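Local atomic coordinates of nucleoside phosphorylase, putative (Trypanosoma brucei, PDB entry 3BJE), a protein that catalyses, as a homodimer, the phosphorolysis of uridine, splitting the nucleoside into uracil and alpha-D-ribose 1-phosphate. Residues Ile47-Gly50 with Arg54-Val57; Ser59-Lys64 with Ile341-Leu346; Ile143-Thr148 with Met293-Ile298; Lys217-Ala222 with Gly310-Val315; Ser276-Leu281 with Val285-Asn290. All coordinates share one frame; numbering follows the deposited sequence. Where two conformers were deposited one is given.

Contact 1: residues Ile47-Gly50 with Arg54-Val57. With R1P (1-O-phosphono-alpha-D-ribofuranose), chain C.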
# COMPACT_ATOMS: atom_id res chain seq x y z
N ILE A 47 -13.29 12.85 -4.56
CA ILE A 47 -13.08 11.66 -5.36
C ILE A 47 -11.68 11.14 -5.10
O ILE A 47 -10.73 11.90 -5.20
CB ILE A 47 -13.22 11.93 -6.85
CG1 ILE A 47 -14.62 12.42 -7.16
CG2 ILE A 47 -12.94 10.65 -7.63
CD1 ILE A 47 -14.82 12.82 -8.61
N PHE A 48 -11.57 9.85 -4.77
CA PHE A 48 -10.28 9.16 -4.65
C PHE A 48 -10.00 8.44 -5.96
O PHE A 48 -10.87 7.77 -6.53
CB PHE A 48 -10.32 8.09 -3.56
CG PHE A 48 -10.17 8.58 -2.15
CD1 PHE A 48 -9.69 9.83 -1.81
CD2 PHE A 48 -10.46 7.69 -1.14
CE1 PHE A 48 -9.55 10.18 -0.48
CE2 PHE A 48 -10.32 8.04 0.18
CZ PHE A 48 -9.86 9.29 0.51
N VAL A 49 -8.77 8.55 -6.42
CA VAL A 49 -8.28 7.73 -7.52
C VAL A 49 -6.98 7.10 -7.09
O VAL A 49 -6.28 7.65 -6.29
CB VAL A 49 -8.05 8.56 -8.80
CG1 VAL A 49 -9.39 9.11 -9.30
CG2 VAL A 49 -7.03 9.68 -8.57
N GLY A 50 -6.64 5.92 -7.59
CA GLY A 50 -5.37 5.33 -7.18
C GLY A 50 -4.20 5.95 -7.93
O GLY A 50 -3.15 6.25 -7.35
N ARG A 54 -4.56 10.11 -13.03
CA ARG A 54 -6.00 10.32 -13.24
C ARG A 54 -6.50 11.65 -12.67
O ARG A 54 -7.62 12.08 -12.96
CB ARG A 54 -6.80 9.15 -12.65
CG ARG A 54 -8.25 9.04 -13.17
CD ARG A 54 -8.96 7.74 -12.73
NE ARG A 54 -8.15 6.56 -13.02
CZ ARG A 54 -7.89 5.56 -12.17
NH1 ARG A 54 -8.40 5.54 -10.94
NH2 ARG A 54 -7.10 4.58 -12.56
N VAL A 55 -5.69 12.30 -11.84
CA VAL A 55 -6.07 13.54 -11.19
C VAL A 55 -6.31 14.63 -12.24
O VAL A 55 -7.31 15.34 -12.20
CB VAL A 55 -5.01 14.00 -10.16
CG1 VAL A 55 -5.25 15.44 -9.73
CG2 VAL A 55 -5.01 13.07 -8.93
N ASP A 56 -5.39 14.75 -13.19
CA ASP A 56 -5.54 15.77 -14.24
C ASP A 56 -6.68 15.50 -15.19
O ASP A 56 -7.31 16.43 -15.70
CB ASP A 56 -4.24 15.92 -15.02
CG ASP A 56 -3.17 16.63 -14.22
OD1 ASP A 56 -3.49 17.18 -13.15
OD2 ASP A 56 -2.02 16.67 -14.67
N VAL A 57 -6.97 14.22 -15.43
CA VAL A 57 -8.08 13.85 -16.28
C VAL A 57 -9.39 14.31 -15.63
O VAL A 57 -10.26 14.91 -16.27
CB VAL A 57 -8.13 12.33 -16.58
CG1 VAL A 57 -9.18 12.04 -17.64
CG2 VAL A 57 -6.75 11.81 -17.01
C5 R1P C . -3.52 -1.82 -9.20
O5 R1P C . -3.17 -1.85 -10.59
C4 R1P C . -4.28 -0.55 -8.87
O4 R1P C . -5.38 -0.34 -9.77
C1 R1P C . -6.62 -0.28 -9.06
C2 R1P C . -6.32 -1.05 -7.76
O2 R1P C . -7.25 -0.88 -6.67
C3 R1P C . -4.88 -0.60 -7.47
O3 R1P C . -4.83 0.72 -6.90
O1 R1P C . -7.13 1.08 -8.86
P R1P C . -6.57 2.46 -9.48
O1P R1P C . -5.20 2.52 -8.80
O2P R1P C . -7.55 3.51 -8.97
O3P R1P C . -6.46 2.35 -10.97
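R54 runs its aliphatic chain obliquely across V49, with CD 3.7 Å from V49 CG1 and the CG and CB methylenes following at slightly greater range. R54 lies on helix 54-59, a few residues after V49 at the end of strand 45-49, and the valine is caught in the bend between them. Its other methyl, CG2, turns to the helix and meets V55 CG2 at 4.0 Å, the two valines crossing at about a right angle. From this apolar footing the arginine chain kinks once, at CG-CD (chi3 -51°), and the kink carries the guanidinium past V49 CB toward the phosphate of ribose 1-phosphate. There it donates with both terminal nitrogens: R54 NH1 to O2P at 3.0 Å (170°) and R54 NH2 to O3P at 2.8 Å (173°), two nearly straight bonds. The backbone N of G50 adds a more bent bond to O2P, 2.9 Å long; having no side chain, G50 leaves room for the phosphate to come close. NH1 also makes a weak hydrogen bond to L146 O. R145 and T148, with R74 and H34 of the second subunit, are among the ligand's other hydrogen-bonding partners. V49 packs only along the aliphatic part of R54, leaving both terminal nitrogens for the phosphate; a paired grip with the phosphorus in the guanidinium plane probably limits the phosphate's rotation and offsets its negative charge.

Contact 2: residues Ser59-Lys64 with Ile341-Leu346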
# COMPACT_ATOMS: atom_id res chain seq x y z
N SER A 59 -9.76 16.61 -13.10
CA SER A 59 -9.87 18.05 -12.82
C SER A 59 -10.21 18.81 -14.09
O SER A 59 -10.75 19.92 -14.01
CB SER A 59 -8.60 18.61 -12.19
OG SER A 59 -7.52 18.60 -13.08
N GLY A 60 -9.93 18.22 -15.24
CA GLY A 60 -10.32 18.80 -16.53
C GLY A 60 -11.82 18.92 -16.70
O GLY A 60 -12.29 19.70 -17.51
N TYR A 61 -12.57 18.14 -15.93
CA TYR A 61 -14.04 18.18 -15.94
C TYR A 61 -14.61 19.18 -14.95
O TYR A 61 -15.81 19.44 -14.95
CB TYR A 61 -14.63 16.79 -15.66
CG TYR A 61 -14.44 15.82 -16.79
CD1 TYR A 61 -13.29 15.06 -16.88
CD2 TYR A 61 -15.40 15.68 -17.79
CE1 TYR A 61 -13.09 14.17 -17.92
CE2 TYR A 61 -15.21 14.79 -18.85
CZ TYR A 61 -14.05 14.03 -18.90
OH TYR A 61 -13.85 13.15 -19.95
N PHE A 62 -13.78 19.75 -14.08
CA PHE A 62 -14.23 20.79 -13.17
C PHE A 62 -14.63 22.02 -13.98
O PHE A 62 -14.16 22.23 -15.10
CB PHE A 62 -13.15 21.19 -12.16
CG PHE A 62 -12.78 20.09 -11.16
CD1 PHE A 62 -13.50 18.91 -11.07
CD2 PHE A 62 -11.72 20.30 -10.28
CE1 PHE A 62 -13.14 17.93 -10.15
CE2 PHE A 62 -11.37 19.33 -9.36
CZ PHE A 62 -12.08 18.16 -9.28
N ASP A 63 -15.50 22.83 -13.39
CA ASP A 63 -15.94 24.08 -14.00
C ASP A 63 -14.74 24.93 -14.42
O ASP A 63 -13.72 24.95 -13.74
CB ASP A 63 -16.80 24.86 -13.00
CG ASP A 63 -18.04 24.11 -12.56
OD1 ASP A 63 -18.55 23.29 -13.35
OD2 ASP A 63 -18.51 24.37 -11.43
N LYS A 64 -14.87 25.62 -15.56
CA LYS A 64 -13.77 26.38 -16.14
C LYS A 64 -13.19 27.37 -15.12
O LYS A 64 -13.93 28.11 -14.47
CB LYS A 64 -14.23 27.08 -17.43
CG LYS A 64 -13.22 28.05 -18.05
CD LYS A 64 -13.70 28.55 -19.43
CE LYS A 64 -13.08 29.89 -19.85
NZ LYS A 64 -13.75 31.12 -19.28
N ILE A 341 -20.09 10.49 -14.62
CA ILE A 341 -21.08 9.82 -13.78
C ILE A 341 -20.76 10.02 -12.28
O ILE A 341 -21.67 10.29 -11.49
CB ILE A 341 -21.15 8.30 -14.12
CG1 ILE A 341 -21.89 8.10 -15.44
CG2 ILE A 341 -21.78 7.50 -12.99
CD1 ILE A 341 -21.67 6.74 -16.08
N ILE A 342 -19.50 9.84 -11.90
CA ILE A 342 -19.11 9.98 -10.49
C ILE A 342 -19.18 11.43 -10.00
O ILE A 342 -19.57 11.67 -8.86
CB ILE A 342 -17.73 9.35 -10.21
CG1 ILE A 342 -17.79 7.83 -10.44
CG2 ILE A 342 -17.28 9.64 -8.78
CD1 ILE A 342 -18.79 7.14 -9.54
N LEU A 343 -18.81 12.39 -10.85
CA LEU A 343 -18.96 13.80 -10.48
C LEU A 343 -20.43 14.12 -10.25
O LEU A 343 -20.80 14.79 -9.27
CB LEU A 343 -18.34 14.71 -11.54
CG LEU A 343 -16.80 14.79 -11.50
CD1 LEU A 343 -16.21 15.39 -12.78
CD2 LEU A 343 -16.32 15.57 -10.27
N GLU A 344 -21.29 13.64 -11.15
CA GLU A 344 -22.72 13.84 -11.00
C GLU A 344 -23.22 13.23 -9.70
O GLU A 344 -23.99 13.86 -8.97
CB GLU A 344 -23.49 13.25 -12.17
CG GLU A 344 -23.28 14.01 -13.48
CD GLU A 344 -24.03 15.33 -13.55
OE1 GLU A 344 -25.11 15.46 -12.94
OE2 GLU A 344 -23.53 16.24 -14.25
N ALA A 345 -22.79 12.01 -9.40
CA ALA A 345 -23.26 11.32 -8.21
C ALA A 345 -22.80 12.04 -6.96
O ALA A 345 -23.54 12.17 -6.00
CB ALA A 345 -22.77 9.84 -8.21
N LEU A 346 -21.56 12.52 -7.01
CA LEU A 346 -20.92 13.14 -5.87
C LEU A 346 -21.64 14.44 -5.48
O LEU A 346 -21.93 14.65 -4.30
CB LEU A 346 -19.46 13.42 -6.20
CG LEU A 346 -18.62 13.95 -5.04
CD1 LEU A 346 -18.58 12.96 -3.87
CD2 LEU A 346 -17.19 14.29 -5.49
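The type I beta turn S59-F62, which leads out of helix 54-59, presents Y61 and F62 to L343 on the long C-terminal helix 329-348. One leucine carries the helix side of the contact, and its two methyls are divided between the aromatic residues. L343 CD1 touches Y61 at the base of the side chain, 3.6 Å from CB, and the tyrosine ring then leads away from the helix. L343 CD2 approaches F62 at the ring edge, near its plane, 4.0 Å from CE1, and the two side chains cross at about a right angle. F62 leaves its backbone away from the helix, yet its ring comes back to the leucine: CG is anti to the carbonyl carbon (chi1 -66°), which also lays one ring face over the turn, with S59 CA 3.8 Å above the ring centre. The turn is closed by F62 N donating to S59 O at 3.0 Å. I67 packs on F62. Beyond the apolar patch, D63 is bound by T82, K84 and G85, while E344 forms a salt bridge to K84 and a hydrogen bond to Y83. L343 thus joins the turn to the C-terminal helix, and both pack beside I47 of strand 45-49, as in the alpha/beta/alpha sandwich of the nucleoside phosphorylase superfamily, whose outer helices flank a core of strands.

Contact 3: residues Ile143-Thr148 with Met293-Ile298. With R1P (1-O-phosphono-alpha-D-ribofuranose), chain C.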
# COMPACT_ATOMS: atom_id res chain seq x y z
N ILE A 143 -17.27 10.80 0.05
CA ILE A 143 -16.02 10.33 -0.54
C ILE A 143 -16.30 9.15 -1.47
O ILE A 143 -16.86 8.14 -1.04
CB ILE A 143 -15.04 9.88 0.57
CG1 ILE A 143 -14.85 11.03 1.57
CG2 ILE A 143 -13.69 9.40 -0.03
CD1 ILE A 143 -13.97 10.69 2.77
N ILE A 144 -15.95 9.29 -2.75
CA ILE A 144 -16.15 8.22 -3.71
C ILE A 144 -14.85 7.87 -4.42
O ILE A 144 -14.22 8.71 -5.02
CB ILE A 144 -17.23 8.57 -4.76
CG1 ILE A 144 -18.52 9.00 -4.05
CG2 ILE A 144 -17.50 7.35 -5.72
CD1 ILE A 144 -19.61 9.47 -5.00
N ARG A 145 -14.50 6.59 -4.36
CA ARG A 145 -13.39 6.07 -5.14
C ARG A 145 -13.85 5.78 -6.55
O ARG A 145 -14.88 5.15 -6.75
CB ARG A 145 -12.87 4.79 -4.50
CG ARG A 145 -11.99 3.96 -5.41
CD ARG A 145 -11.22 2.91 -4.64
NE ARG A 145 -10.76 1.82 -5.52
CZ ARG A 145 -9.85 1.96 -6.49
NH1 ARG A 145 -9.54 0.91 -7.23
NH2 ARG A 145 -9.25 3.14 -6.74
N LEU A 146 -13.10 6.28 -7.52
CA LEU A 146 -13.29 5.91 -8.93
C LEU A 146 -12.00 5.22 -9.37
O LEU A 146 -10.95 5.86 -9.49
CB LEU A 146 -13.60 7.12 -9.83
CG LEU A 146 -13.63 6.83 -11.34
CD1 LEU A 146 -14.56 5.66 -11.72
CD2 LEU A 146 -14.01 8.08 -12.12
N GLY A 147 -12.08 3.90 -9.54
CA GLY A 147 -10.89 3.11 -9.75
C GLY A 147 -10.96 2.16 -10.91
O GLY A 147 -11.82 2.27 -11.78
N THR A 148 -9.99 1.25 -10.94
CA THR A 148 -10.01 0.13 -11.88
C THR A 148 -10.02 -1.13 -11.05
O THR A 148 -9.68 -1.12 -9.88
CB THR A 148 -8.79 0.13 -12.82
OG1 THR A 148 -7.57 0.03 -12.07
CG2 THR A 148 -8.79 1.40 -13.71
N MET A 293 -7.89 -3.01 -4.64
CA MET A 293 -6.93 -2.86 -3.52
C MET A 293 -7.21 -1.76 -2.48
O MET A 293 -6.39 -1.57 -1.59
CB MET A 293 -5.52 -2.67 -4.09
CG MET A 293 -5.03 -3.88 -4.87
SD MET A 293 -3.39 -3.72 -5.60
CE MET A 293 -2.37 -3.55 -4.09
N GLU A 294 -8.35 -1.06 -2.57
CA GLU A 294 -8.63 0.07 -1.66
C GLU A 294 -9.98 0.10 -0.95
O GLU A 294 -10.11 0.73 0.10
CB GLU A 294 -8.47 1.40 -2.43
CG GLU A 294 -7.02 1.69 -2.85
CD GLU A 294 -6.67 1.24 -4.27
OE1 GLU A 294 -7.54 1.25 -5.15
OE2 GLU A 294 -5.48 0.87 -4.53
N THR A 295 -10.99 -0.55 -1.51
CA THR A 295 -12.37 -0.23 -1.15
C THR A 295 -12.75 -0.63 0.27
O THR A 295 -13.45 0.11 0.94
CB THR A 295 -13.34 -0.82 -2.21
OG1 THR A 295 -13.15 -0.11 -3.43
CG2 THR A 295 -14.80 -0.68 -1.79
N SER A 296 -12.32 -1.81 0.72
CA SER A 296 -12.67 -2.27 2.06
C SER A 296 -12.35 -1.22 3.12
O SER A 296 -13.21 -0.89 3.95
CB SER A 296 -11.93 -3.56 2.39
OG SER A 296 -10.53 -3.38 2.27
N ALA A 297 -11.12 -0.68 3.11
CA ALA A 297 -10.69 0.30 4.13
C ALA A 297 -11.37 1.65 3.93
O ALA A 297 -11.67 2.36 4.89
CB ALA A 297 -9.16 0.49 4.12
N ILE A 298 -11.60 2.04 2.69
CA ILE A 298 -12.36 3.27 2.45
C ILE A 298 -13.70 3.17 3.12
O ILE A 298 -14.13 4.10 3.80
CB ILE A 298 -12.59 3.50 0.94
CG1 ILE A 298 -11.29 3.89 0.27
CG2 ILE A 298 -13.66 4.57 0.68
CD1 ILE A 298 -11.38 3.88 -1.26
C5 R1P C . -3.52 -1.82 -9.20
O5 R1P C . -3.17 -1.85 -10.59
C4 R1P C . -4.28 -0.55 -8.87
O4 R1P C . -5.38 -0.34 -9.77
C1 R1P C . -6.62 -0.28 -9.06
C2 R1P C . -6.32 -1.05 -7.76
O2 R1P C . -7.25 -0.88 -6.67
C3 R1P C . -4.88 -0.60 -7.47
O3 R1P C . -4.83 0.72 -6.90
O1 R1P C . -7.13 1.08 -8.86
P R1P C . -6.57 2.46 -9.48
O1P R1P C . -5.20 2.52 -8.80
O2P R1P C . -7.55 3.51 -8.97
O3P R1P C . -6.46 2.35 -10.97
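R145 and E294 meet at about a right angle, the guanidinium and carboxylate planes standing 79° apart. E294 comes down over one guanidinium face, its CD 3.9 Å above the centre of the group; G147 CA lies on the opposite face, offset toward the rim, 3.1 Å from the plane. The salt bridge between R145 NH1 and E294 OE1 is therefore one of charge alone, with no N-H aimed at the oxygen, whose position is somewhat uncertain. Lower down, I298 CD1 supports the arginine chain, 3.5 Å from R145 CD. That chain, its CG set anti to the backbone N, is extended from CG to NE and delivers its N-H groups to ribose 1-phosphate: R145 NH1 to O1 at 2.9 Å (160°) and R145 NH2 to O2P at 2.8 Å (170°). T295 OG1 lies at the guanidinium edge, but both it and R145 NE are bound to E292. T148 OG1 bonds O3P at 2.8 Å. On the sugar, M293 N reaches O2 at 3.0 Å, and O3 donates to E294 OE2 at a modelled 2.5 Å, too short to be taken at face value; G96 N also binds OE2. R145 holds the bridging O1 and a phosphate oxygen, while E294 faces the ribose hydroxyls through bonds of uncertain length. The pair thus probably positions both halves of the ligand, and the arginine would probably stabilise charge around the ester oxygen.

Contact 4: residues Lys217-Ala222 with Gly310-Val315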
# COMPACT_ATOMS: atom_id res chain seq x y z
N LYS A 217 -26.66 4.61 -4.01
CA LYS A 217 -27.87 5.06 -4.71
C LYS A 217 -27.56 6.18 -5.69
O LYS A 217 -28.02 6.16 -6.82
CB LYS A 217 -28.93 5.53 -3.70
CG LYS A 217 -30.30 5.86 -4.31
CD LYS A 217 -31.14 6.68 -3.33
CE LYS A 217 -32.58 6.84 -3.82
NZ LYS A 217 -33.42 7.69 -2.92
N SER A 218 -26.77 7.15 -5.23
CA SER A 218 -26.38 8.29 -6.06
C SER A 218 -25.60 7.86 -7.30
O SER A 218 -25.88 8.32 -8.41
CB SER A 218 -25.55 9.29 -5.24
OG SER A 218 -26.33 9.88 -4.21
N ILE A 219 -24.64 6.95 -7.13
CA ILE A 219 -23.87 6.42 -8.25
C ILE A 219 -24.78 5.74 -9.30
O ILE A 219 -24.71 6.04 -10.49
CB ILE A 219 -22.76 5.46 -7.79
CG1 ILE A 219 -21.71 6.21 -6.97
CG2 ILE A 219 -22.10 4.80 -9.01
CD1 ILE A 219 -20.76 5.31 -6.16
N CYS A 220 -25.66 4.86 -8.82
CA CYS A 220 -26.57 4.13 -9.71
C CYS A 220 -27.51 5.06 -10.46
O CYS A 220 -27.72 4.90 -11.67
CB CYS A 220 -27.39 3.10 -8.92
SG CYS A 220 -26.35 1.80 -8.24
N ALA A 221 -28.07 6.03 -9.75
CA ALA A 221 -28.91 7.04 -10.37
C ALA A 221 -28.15 7.81 -11.44
O ALA A 221 -28.69 8.11 -12.50
CB ALA A 221 -29.48 7.98 -9.32
N ALA A 222 -26.88 8.13 -11.17
CA ALA A 222 -26.07 8.85 -12.15
C ALA A 222 -25.80 7.99 -13.39
O ALA A 222 -25.81 8.51 -14.51
CB ALA A 222 -24.77 9.34 -11.52
N GLY A 310 -18.12 5.46 -0.68
CA GLY A 310 -18.34 4.30 -1.54
C GLY A 310 -17.31 4.24 -2.66
O GLY A 310 -16.30 4.92 -2.63
N ALA A 311 -17.58 3.42 -3.66
CA ALA A 311 -16.58 3.15 -4.69
C ALA A 311 -17.26 2.62 -5.94
O ALA A 311 -18.30 1.96 -5.88
CB ALA A 311 -15.55 2.12 -4.17
N ALA A 312 -16.65 2.92 -7.08
CA ALA A 312 -17.08 2.38 -8.35
C ALA A 312 -15.82 2.22 -9.17
O ALA A 312 -15.01 3.14 -9.22
CB ALA A 312 -18.06 3.31 -9.06
N CYS A 313 -15.63 1.07 -9.80
CA CYS A 313 -14.39 0.79 -10.50
C CYS A 313 -14.64 0.20 -11.86
O CYS A 313 -15.47 -0.68 -12.00
CB CYS A 313 -13.54 -0.19 -9.69
SG CYS A 313 -13.08 0.37 -8.03
N VAL A 314 -13.88 0.66 -12.86
CA VAL A 314 -13.97 0.14 -14.20
C VAL A 314 -13.29 -1.24 -14.26
O VAL A 314 -12.15 -1.40 -13.82
CB VAL A 314 -13.31 1.13 -15.22
CG1 VAL A 314 -13.34 0.58 -16.65
CG2 VAL A 314 -13.99 2.50 -15.17
N VAL A 315 -13.98 -2.22 -14.85
CA VAL A 315 -13.45 -3.59 -14.93
C VAL A 315 -12.43 -3.66 -16.05
O VAL A 315 -12.79 -3.64 -17.23
CB VAL A 315 -14.58 -4.62 -15.12
CG1 VAL A 315 -14.03 -6.07 -15.28
CG2 VAL A 315 -15.55 -4.56 -13.96
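In the alpha/beta fold of the phosphorylase superfamily, helix 213-228 lies against the central strands, and here I219 alone carries it onto strand 308-318. The close part is small and mostly apolar, with no hydrogen bond across it. I219 points at the strand, and its two branches reach the same alanine: CG2 lies 4.3 Å from A312 CB and CD1 lies 4.4 Å from it, which sets the methyl of A312 against both ends of the isoleucine. The branching explains this, since CG2 stands anti to the backbone N while CG1 is anti to the carbonyl carbon (chi1 -66°), and chi2 is extended. At the backbone level the helix stays well off the strand, the nearest alpha carbons, those of I219 and A312, being 7.9 Å apart. A311 alternates with A312 and turns its methyl to the other side of the strand, leaving its carbonyl oxygen to the isoleucine. Strand 161-169 fills in beside the contact, V163 touching I219 and L161 touching A312.

The other faces of the helix leave this junction. K217 stretches into solvent with every torsion extended, and A221 is likewise exposed, whereas A222 turns to I341 and A345 of helix 329-348. Against that open side the packed part hangs on the end of a single side chain, and its nearest approach is I219 CD1 to A311 O, 4.2 Å.

Contact 5: residues Ser276-Leu281 with Val285-Asn290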
# COMPACT_ATOMS: atom_id res chain seq x y z
N SER A 276 -17.93 -18.12 -7.16
CA SER A 276 -18.96 -19.16 -6.94
C SER A 276 -19.98 -18.73 -5.89
O SER A 276 -21.04 -19.36 -5.75
CB SER A 276 -18.31 -20.47 -6.50
OG SER A 276 -17.82 -20.39 -5.18
N LEU A 277 -19.66 -17.67 -5.15
CA LEU A 277 -20.44 -17.29 -3.98
C LEU A 277 -21.73 -16.56 -4.35
O LEU A 277 -21.79 -15.78 -5.32
CB LEU A 277 -19.63 -16.42 -3.00
CG LEU A 277 -18.27 -16.95 -2.55
CD1 LEU A 277 -17.65 -16.04 -1.56
CD2 LEU A 277 -18.43 -18.35 -1.95
N LYS A 278 -22.76 -16.83 -3.55
CA LYS A 278 -24.01 -16.11 -3.61
C LYS A 278 -24.37 -15.78 -2.17
O LYS A 278 -24.40 -16.67 -1.31
CB LYS A 278 -25.08 -16.97 -4.26
CG LYS A 278 -24.83 -17.22 -5.74
CD LYS A 278 -25.95 -18.00 -6.39
CE LYS A 278 -25.76 -18.03 -7.90
NZ LYS A 278 -25.73 -16.65 -8.50
N PHE A 279 -24.61 -14.51 -1.89
CA PHE A 279 -24.98 -14.07 -0.57
C PHE A 279 -26.47 -13.81 -0.57
O PHE A 279 -26.94 -12.95 -1.29
CB PHE A 279 -24.23 -12.79 -0.20
CG PHE A 279 -22.73 -12.89 -0.37
CD1 PHE A 279 -22.02 -13.90 0.26
CD2 PHE A 279 -22.04 -11.98 -1.17
CE1 PHE A 279 -20.67 -14.01 0.11
CE2 PHE A 279 -20.66 -12.08 -1.32
CZ PHE A 279 -19.97 -13.09 -0.68
N ASN A 280 -27.19 -14.57 0.25
CA ASN A 280 -28.63 -14.38 0.42
C ASN A 280 -28.85 -13.32 1.49
O ASN A 280 -28.91 -13.63 2.68
CB ASN A 280 -29.29 -15.70 0.80
CG ASN A 280 -29.20 -16.72 -0.31
OD1 ASN A 280 -29.49 -16.42 -1.47
ND2 ASN A 280 -28.78 -17.94 0.03
N LEU A 281 -28.94 -12.07 1.05
CA LEU A 281 -28.97 -10.94 1.97
C LEU A 281 -30.37 -10.33 2.11
O LEU A 281 -31.30 -10.69 1.37
CB LEU A 281 -27.94 -9.91 1.54
CG LEU A 281 -26.51 -10.47 1.44
CD1 LEU A 281 -25.52 -9.37 1.09
CD2 LEU A 281 -26.10 -11.12 2.75
N VAL A 285 -30.23 -11.23 -3.33
CA VAL A 285 -28.99 -11.96 -3.55
C VAL A 285 -27.92 -11.00 -4.05
O VAL A 285 -28.17 -10.16 -4.91
CB VAL A 285 -29.18 -13.13 -4.55
CG1 VAL A 285 -27.87 -13.88 -4.77
CG2 VAL A 285 -30.25 -14.07 -4.04
N GLU A 286 -26.72 -11.14 -3.48
CA GLU A 286 -25.57 -10.35 -3.88
C GLU A 286 -24.41 -11.27 -4.21
O GLU A 286 -24.27 -12.34 -3.62
CB GLU A 286 -25.15 -9.40 -2.75
CG GLU A 286 -24.15 -8.34 -3.17
CD GLU A 286 -24.10 -7.16 -2.21
OE1 GLU A 286 -25.19 -6.79 -1.70
OE2 GLU A 286 -23.01 -6.59 -2.01
N VAL A 287 -23.59 -10.87 -5.18
CA VAL A 287 -22.41 -11.66 -5.57
C VAL A 287 -21.17 -10.79 -5.53
O VAL A 287 -21.24 -9.57 -5.39
CB VAL A 287 -22.54 -12.27 -6.98
CG1 VAL A 287 -23.84 -13.09 -7.10
CG2 VAL A 287 -22.51 -11.19 -8.06
N VAL A 288 -20.00 -11.43 -5.60
CA VAL A 288 -18.74 -10.68 -5.65
C VAL A 288 -18.53 -10.19 -7.08
O VAL A 288 -18.22 -10.96 -7.98
CB VAL A 288 -17.53 -11.52 -5.20
CG1 VAL A 288 -16.23 -10.71 -5.29
CG2 VAL A 288 -17.72 -12.05 -3.78
N THR A 289 -18.71 -8.88 -7.27
CA THR A 289 -18.61 -8.27 -8.59
C THR A 289 -17.21 -7.85 -8.98
O THR A 289 -16.89 -7.74 -10.15
CB THR A 289 -19.53 -7.03 -8.69
OG1 THR A 289 -19.37 -6.22 -7.52
CG2 THR A 289 -21.01 -7.46 -8.88
N ASN A 290 -16.35 -7.54 -8.00
CA ASN A 290 -15.03 -7.06 -8.35
C ASN A 290 -14.01 -7.27 -7.27
O ASN A 290 -14.35 -7.51 -6.12
CB ASN A 290 -15.05 -5.59 -8.83
CG ASN A 290 -15.53 -4.60 -7.76
OD1 ASN A 290 -16.45 -4.87 -6.99
ND2 ASN A 290 -14.91 -3.42 -7.76
O HOH W 1 -19.72 -14.23 -6.16
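F279 and E286 are the hydrogen-bonded pair of the antiparallel beta hairpin formed by strands 279-281 and 284-292. Both backbone bonds of the pair are short and fairly straight: F279 N donates to E286 O at 2.8 Å (166°), and E286 N donates to F279 O at 2.8 Å (163°). The phenylalanine side chain starts beside the same carbonyl, with CB 3.4 Å from E286 O. CG, placed anti to the residue's own carbonyl carbon (chi1 -53°), also faces E286 O; the ring turns along the partner strand, and CD2 passes 3.3 Å from E286 O, which is oblique to the ring. Next, CE2 reaches V288 CG2 at 3.8 Å, and at the tip CZ remains 4.0 Å from that methyl. T243 of strand 239-246 and I194 of helix 186-198 add to the packing round the ring. On the same face the E286 carboxylate passes near L281 CD1; it forms a salt bridge to R165, which probably balances its charge, and hydrogen bonds to T243 and H166. The next pair, N280 and V285, is non-hydrogen-bonded and puts its side chains on the other, more exposed face, side by side, where N280 OD1 lies near V285 CG2. Beyond the F279-E286 pair a water links the two segments: it donates to L277 O at 2.7 Å and accepts from V288 N at 2.9 Å.

Contacts 1 and 3, with centres 11 Å apart, both bind ribose 1-phosphate, and strands 45-49 and 142-151 are probably hydrogen-bonded through F48 O and L146 N, 2.9 Å apart. Contact 4 carries the same sheet onward, since R145 O is probably hydrogen-bonded to A312 N at 2.9 Å; the side chain of A311 stays about 9 Å from the ligand. Contact 2 backs contact 1 from outside, where I47 CD1 packs 3.6 Å from L343 CD2, and it adjoins contact 4 through A345 CB, 3.6 Å from I219 CA. Contact 5 lies across the chain's centre from contact 1, 29 Å between centres, yet its strand leads directly into segment 293-298; the side chain of V288 is about 11 Å from the bound uracil.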